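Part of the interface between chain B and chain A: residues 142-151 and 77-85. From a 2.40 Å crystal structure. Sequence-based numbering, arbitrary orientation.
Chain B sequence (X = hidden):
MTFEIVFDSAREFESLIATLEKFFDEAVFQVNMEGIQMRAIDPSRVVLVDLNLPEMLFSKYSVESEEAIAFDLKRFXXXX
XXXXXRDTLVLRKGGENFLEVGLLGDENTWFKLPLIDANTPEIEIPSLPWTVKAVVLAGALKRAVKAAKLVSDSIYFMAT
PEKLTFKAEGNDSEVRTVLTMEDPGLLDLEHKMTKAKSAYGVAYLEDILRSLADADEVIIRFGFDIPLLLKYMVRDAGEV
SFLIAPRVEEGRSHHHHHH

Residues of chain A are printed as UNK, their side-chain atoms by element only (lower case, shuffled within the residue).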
ATOM      1  N   LYS B 142     -15.098   8.815  11.879  1.00 37.50           N
ATOM      2  CA  LYS B 142     -14.677   7.846  10.835  1.00 37.73           C
ATOM      3  C   LYS B 142     -14.713   6.417  11.358  1.00 37.69           C
ATOM      4  O   LYS B 142     -14.943   5.504  10.601  1.00 36.16           O
ATOM      5  CB  LYS B 142     -13.252   8.064  10.322  1.00 38.08           C
ATOM      6  CG  LYS B 142     -12.950   9.342   9.615  1.00 39.33           C
ATOM      7  CD  LYS B 142     -11.503   9.226   9.059  1.00 38.60           C
ATOM      8  CE  LYS B 142     -10.799  10.541   9.000  1.00 38.00           C
ATOM      9  NZ  LYS B 142      -9.294  10.366   8.806  1.00 40.36           N
ATOM     10  N   ARG B 143     -14.439   6.199  12.643  1.00 37.99           N
ATOM     11  CA  ARG B 143     -14.469   4.814  13.066  1.00 39.06           C
ATOM     12  C   ARG B 143     -15.898   4.395  13.057  1.00 39.19           C
ATOM     13  O   ARG B 143     -16.206   3.350  12.519  1.00 41.17           O
ATOM     14  CB  ARG B 143     -13.795   4.562  14.403  1.00 38.82           C
ATOM     15  CG  ARG B 143     -12.244   4.470  14.249  1.00 42.56           C
ATOM     16  CD  ARG B 143     -11.579   5.092  15.518  1.00 49.11           C
ATOM     17  NE  ARG B 143     -10.323   5.742  15.172  1.00 47.58           N
ATOM     18  CZ  ARG B 143      -9.831   6.811  15.776  1.00 47.82           C
ATOM     19  NH1 ARG B 143     -10.470   7.381  16.817  1.00 48.73           N
ATOM     20  NH2 ARG B 143      -8.666   7.300  15.341  1.00 48.79           N
ATOM     21  N   ALA B 144     -16.767   5.265  13.542  1.00 37.65           N
ATOM     22  CA  ALA B 144     -18.132   4.955  13.732  1.00 37.87           C
ATOM     23  C   ALA B 144     -18.778   4.528  12.421  1.00 39.05           C
ATOM     24  O   ALA B 144     -19.434   3.460  12.334  1.00 38.87           O
ATOM     25  CB  ALA B 144     -18.824   6.142  14.302  1.00 37.96           C
ATOM     26  N   VAL B 145     -18.540   5.332  11.394  1.00 40.01           N
ATOM     27  CA  VAL B 145     -19.102   5.096  10.082  1.00 41.22           C
ATOM     28  C   VAL B 145     -18.567   3.828   9.553  1.00 41.95           C
ATOM     29  O   VAL B 145     -19.303   3.053   8.992  1.00 42.81           O
ATOM     30  CB  VAL B 145     -18.697   6.233   9.095  1.00 41.96           C
ATOM     31  CG1 VAL B 145     -18.946   5.817   7.647  1.00 41.86           C
ATOM     32  CG2 VAL B 145     -19.489   7.492   9.420  1.00 40.71           C
ATOM     33  N   LYS B 146     -17.272   3.600   9.762  1.00 43.21           N
ATOM     34  CA  LYS B 146     -16.603   2.448   9.210  1.00 43.89           C
ATOM     35  C   LYS B 146     -17.152   1.170   9.883  1.00 43.45           C
ATOM     36  O   LYS B 146     -17.439   0.191   9.194  1.00 43.76           O
ATOM     37  CB  LYS B 146     -15.097   2.599   9.384  1.00 44.71           C
ATOM     38  CG  LYS B 146     -14.277   2.253   8.166  1.00 48.69           C
ATOM     39  CD  LYS B 146     -12.769   2.567   8.421  1.00 57.49           C
ATOM     40  CE  LYS B 146     -12.406   4.086   8.110  1.00 60.09           C
ATOM     41  NZ  LYS B 146     -11.117   4.551   8.762  1.00 58.28           N
ATOM     42  N   ALA B 147     -17.348   1.196  11.201  1.00 41.99           N
ATOM     43  CA  ALA B 147     -17.977   0.072  11.865  1.00 42.76           C
ATOM     44  C   ALA B 147     -19.476  -0.111  11.448  1.00 42.80           C
ATOM     45  O   ALA B 147     -19.892  -1.220  11.189  1.00 41.96           O
ATOM     46  CB  ALA B 147     -17.820   0.163  13.396  1.00 41.97           C
ATOM     47  N   ALA B 148     -20.250   0.966  11.354  1.00 42.79           N
ATOM     48  CA  ALA B 148     -21.625   0.876  10.812  1.00 44.18           C
ATOM     49  C   ALA B 148     -21.753   0.211   9.402  1.00 45.39           C
ATOM     50  O   ALA B 148     -22.615  -0.641   9.193  1.00 44.73           O
ATOM     51  CB  ALA B 148     -22.285   2.234  10.808  1.00 43.10           C
ATOM     52  N   LYS B 149     -20.869   0.605   8.467  1.00 47.02           N
ATOM     53  CA  LYS B 149     -20.765   0.078   7.086  1.00 47.26           C
ATOM     54  C   LYS B 149     -20.756  -1.427   6.947  1.00 48.32           C
ATOM     55  O   LYS B 149     -21.260  -1.949   5.959  1.00 49.02           O
ATOM     56  CB  LYS B 149     -19.477   0.556   6.477  1.00 47.48           C
ATOM     57  CG  LYS B 149     -19.528   0.686   4.981  1.00 50.00           C
ATOM     58  CD  LYS B 149     -18.118   0.895   4.416  1.00 52.31           C
ATOM     59  CE  LYS B 149     -18.120   1.029   2.886  1.00 51.70           C
ATOM     60  NZ  LYS B 149     -16.748   0.747   2.390  1.00 54.79           N
ATOM     61  N   LEU B 150     -20.154  -2.114   7.922  1.00 48.53           N
ATOM     62  CA  LEU B 150     -20.195  -3.577   8.076  1.00 48.19           C
ATOM     63  C   LEU B 150     -21.575  -4.220   8.238  1.00 48.17           C
ATOM     64  O   LEU B 150     -21.784  -5.385   7.882  1.00 47.28           O
ATOM     65  CB  LEU B 150     -19.392  -3.944   9.321  1.00 48.02           C
ATOM     66  CG  LEU B 150     -18.035  -4.560   9.067  1.00 48.27           C
ATOM     67  CD1 LEU B 150     -17.395  -4.192   7.744  1.00 48.65           C
ATOM     68  CD2 LEU B 150     -17.115  -4.273  10.217  1.00 49.03           C
ATOM     69  N   VAL B 151     -22.487  -3.467   8.821  1.00 48.10           N
ATOM     70  CA  VAL B 151     -23.756  -3.983   9.246  1.00 49.03           C
ATOM     71  C   VAL B 151     -24.880  -3.537   8.301  1.00 50.43           C
ATOM     72  O   VAL B 151     -25.908  -4.225   8.144  1.00 50.53           O
ATOM     73  CB  VAL B 151     -24.016  -3.456  10.661  1.00 48.83           C
ATOM     74  CG1 VAL B 151     -25.469  -3.316  10.950  1.00 47.60           C
ATOM     75  CG2 VAL B 151     -23.335  -4.349  11.692  1.00 50.47           C
TER
ATOM     76  N   UNK A  77     -13.906 -11.721  11.496  1.00 39.60           N
ATOM     77  CA  UNK A  77     -12.606 -11.201  11.101  1.00 40.25           C
ATOM     78  C   UNK A  77     -12.723  -9.755  10.670  1.00 40.40           C
ATOM     79  O   UNK A  77     -11.867  -8.931  11.029  1.00 40.70           O
ATOM     80  c   UNK A  77      -9.578 -11.365  10.566  1.00 32.67           C
ATOM     81  c   UNK A  77     -10.123 -12.347   8.300  1.00 40.94           C
ATOM     82  c   UNK A  77     -10.615 -11.462   9.457  1.00 38.43           C
ATOM     83  c   UNK A  77     -11.951 -12.029   9.988  1.00 39.41           C
ATOM     84  N   UNK A  78     -13.785  -9.435   9.940  1.00 41.27           N
ATOM     85  CA  UNK A  78     -14.009  -8.015   9.566  1.00 42.28           C
ATOM     86  C   UNK A  78     -14.136  -7.058  10.758  1.00 40.84           C
ATOM     87  O   UNK A  78     -13.598  -5.953  10.706  1.00 41.73           O
ATOM     88  c   UNK A  78     -14.927  -8.511   7.277  1.00 44.45           C
ATOM     89  n   UNK A  78     -16.788  -8.147   3.926  1.00 60.43           N
ATOM     90  c   UNK A  78     -15.195  -7.835   8.601  1.00 42.26           C
ATOM     91  c   UNK A  78     -16.161  -8.455   6.356  1.00 49.40           C
ATOM     92  c   UNK A  78     -15.734  -8.667   4.895  1.00 53.72           C
ATOM     93  N   UNK A  79     -14.828  -7.484  11.811  1.00 39.58           N
ATOM     94  CA  UNK A  79     -14.930  -6.705  13.019  1.00 38.64           C
ATOM     95  C   UNK A  79     -13.552  -6.519  13.570  1.00 39.37           C
ATOM     96  O   UNK A  79     -13.162  -5.389  13.921  1.00 40.55           O
ATOM     97  c   UNK A  79     -17.224  -7.498  13.678  1.00 39.14           C
ATOM     98  c   UNK A  79     -15.578  -6.693  15.395  1.00 36.88           C
ATOM     99  c   UNK A  79     -15.734  -7.405  14.085  1.00 39.30           C
ATOM    100  N   UNK A  80     -12.789  -7.604  13.631  1.00 38.40           N
ATOM    101  CA  UNK A  80     -11.493  -7.543  14.275  1.00 38.78           C
ATOM    102  C   UNK A  80     -10.509  -6.659  13.491  1.00 39.41           C
ATOM    103  O   UNK A  80      -9.582  -6.076  14.058  1.00 37.66           O
ATOM    104  c   UNK A  80     -11.721  -9.776  15.568  1.00 38.11           C
ATOM    105  c   UNK A  80     -11.124 -11.136  15.598  1.00 37.62           C
ATOM    106  c   UNK A  80     -10.932  -8.946  14.548  1.00 38.49           C
ATOM    107  c   UNK A  80     -11.647  -9.141  16.972  1.00 37.06           C
ATOM    108  N   UNK A  81     -10.751  -6.527  12.190  1.00 39.27           N
ATOM    109  CA  UNK A  81      -9.869  -5.718  11.384  1.00 39.22           C
ATOM    110  C   UNK A  81     -10.126  -4.245  11.659  1.00 38.29           C
ATOM    111  O   UNK A  81      -9.348  -3.398  11.256  1.00 36.33           O
ATOM    112  c   UNK A  81      -9.219  -7.363   9.469  1.00 44.45           C
ATOM    113  n   UNK A  81      -7.419  -7.127   6.931  1.00 60.66           N
ATOM    114  c   UNK A  81      -8.348  -8.306   7.262  1.00 55.37           C
ATOM    115  c   UNK A  81     -10.005  -6.079   9.891  1.00 40.75           C
ATOM    116  c   UNK A  81      -9.547  -7.782   8.041  1.00 50.72           C
ATOM    117  N   UNK A  82     -11.196  -3.923  12.371  1.00 38.88           N
ATOM    118  CA  UNK A  82     -11.355  -2.505  12.791  1.00 40.10           C
ATOM    119  C   UNK A  82     -10.514  -2.103  13.974  1.00 40.24           C
ATOM    120  O   UNK A  82     -10.390  -0.904  14.236  1.00 41.42           O
ATOM    121  c   UNK A  82     -13.860  -2.484  12.028  1.00 40.58           C
ATOM    122  c   UNK A  82     -13.806  -1.686  10.730  1.00 36.18           C
ATOM    123  c   UNK A  82     -15.184  -2.284  12.725  1.00 40.77           C
ATOM    124  c   UNK A  82     -12.800  -2.120  13.082  1.00 39.11           C
ATOM    125  N   UNK A  83      -9.931  -3.074  14.684  1.00 41.01           N
ATOM    126  CA  UNK A  83      -9.189  -2.774  15.929  1.00 41.88           C
ATOM    127  C   UNK A  83      -8.055  -1.805  15.656  1.00 43.00           C
ATOM    128  O   UNK A  83      -7.320  -2.004  14.731  1.00 43.10           O
ATOM    129  c   UNK A  83      -8.642  -3.970  16.503  1.00 40.01           C
ATOM    130  N   UNK A  84      -7.893  -0.771  16.475  1.00 44.49           N
ATOM    131  CA  UNK A  84      -6.685   0.038  16.365  1.00 46.24           C
ATOM    132  C   UNK A  84      -5.625  -0.470  17.356  1.00 46.62           C
ATOM    133  O   UNK A  84      -5.901  -1.349  18.191  1.00 46.38           O
ATOM    134  n   UNK A  84      -6.758   6.281  17.476  1.00 74.07           N
ATOM    135  c   UNK A  84      -7.149   3.602  14.973  1.00 60.60           C
ATOM    136  c   UNK A  84      -7.718   2.170  15.275  1.00 51.69           C
ATOM    137  n   UNK A  84      -7.328   4.517  16.108  1.00 65.64           N
ATOM    138  c   UNK A  84      -6.490   5.505  16.421  1.00 71.67           C
ATOM    139  n   UNK A  84      -5.388   5.731  15.691  1.00 72.64           N
ATOM    140  c   UNK A  84      -7.005   1.521  16.531  1.00 46.39           C
ATOM    141  N   UNK A  85      -4.416   0.069  17.260  1.00 46.59           N
ATOM    142  CA  UNK A  85      -3.353  -0.282  18.187  1.00 47.69           C
ATOM    143  C   UNK A  85      -3.810  -0.011  19.631  1.00 46.62           C
ATOM    144  O   UNK A  85      -4.479   0.979  19.939  1.00 46.90           O
ATOM    145  c   UNK A  85      -2.074   0.503  17.845  1.00 48.51           C
ATOM    146  o   UNK A  85      -2.410   1.893  17.627  1.00 53.57           O
TER

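Position 77 carries four carbons, forked at the second, and stays out of reach of chain B; that fork makes it A:Leu77, a buried residue whose O accepts a helical hydrogen bond from N of position 81 at 2.9 Å. Position 78 has four carbons in a row ending in nitrogen. Its CA-to-CB bond points toward chain B and its CB lies 4.3 Å from CD1 of B:Leu150, but the rest of the chain leads away, so the neighbour meets its aliphatic root and not its charge. The backbone contributes as well, with O of position 78 3.9 Å from CD2 of B:Leu150. The row of carbons and its nitrogen spell A:Lys78.

At position 79 one carbon carries two more. Its CA-to-CB bond points sideways, the residue is buried, and its N lies 4.3 Å from CD2 of B:Leu150; the beta-branched pattern is that of A:Val79. Position 80 again shows four carbons forked at the second and touches nothing on chain B: A:Leu80, which opens a type I turn running to position 83. Position 81 has four carbons in a row and a terminal nitrogen; its end leads away, it makes no contact with chain B, and it is A:Lys81.

Position 82 has four carbons forked at the second, and its CA-to-CB bond points toward chain B. One terminal carbon of the fork lies 3.7 Å from CB of B:Ala147 and also 3.7 Å from CD2 of B:Leu150, so one methyl meets two residues of chain B. This is A:Leu82, and that methyl is CD1. Position 83 has a single carbon, out of reach of chain B: A:Ala83, whose N closes the turn onto O of A:Leu80 at 3.1 Å.

Position 84 shows three carbons, a nitrogen, then a carbon bearing two more nitrogens: a guanidinium. It lies flat on the guanidinium of B:Arg143, centres 3.6 Å apart and planes at 3°, hence A:Arg84. Position 85, one carbon then one oxygen, does not reach chain B and is A:Ser85.

The contact has two parts. The apolar part sets A:Leu82 against B:Ala147 and B:Leu150; B:Ala147 CB packs against CD1 of A:Leu82 at 3.7 Å, and the CA atoms of the two residues are 7.2 Å apart. The other part is a stack of like charges, NH2 of B:Arg143 lying 3.0 Å from NH2 of A:Arg84. Both groups are donors, so no hydrogen bond joins them, and none crosses between the stretches at all. NH1 of B:Arg143 is hydrogen-bonded elsewhere in the structure. The rule to read here is apolar packing beside a flat arginine pair, with the lysine ends led away.

Chain A (77-85) LKVLKLARS
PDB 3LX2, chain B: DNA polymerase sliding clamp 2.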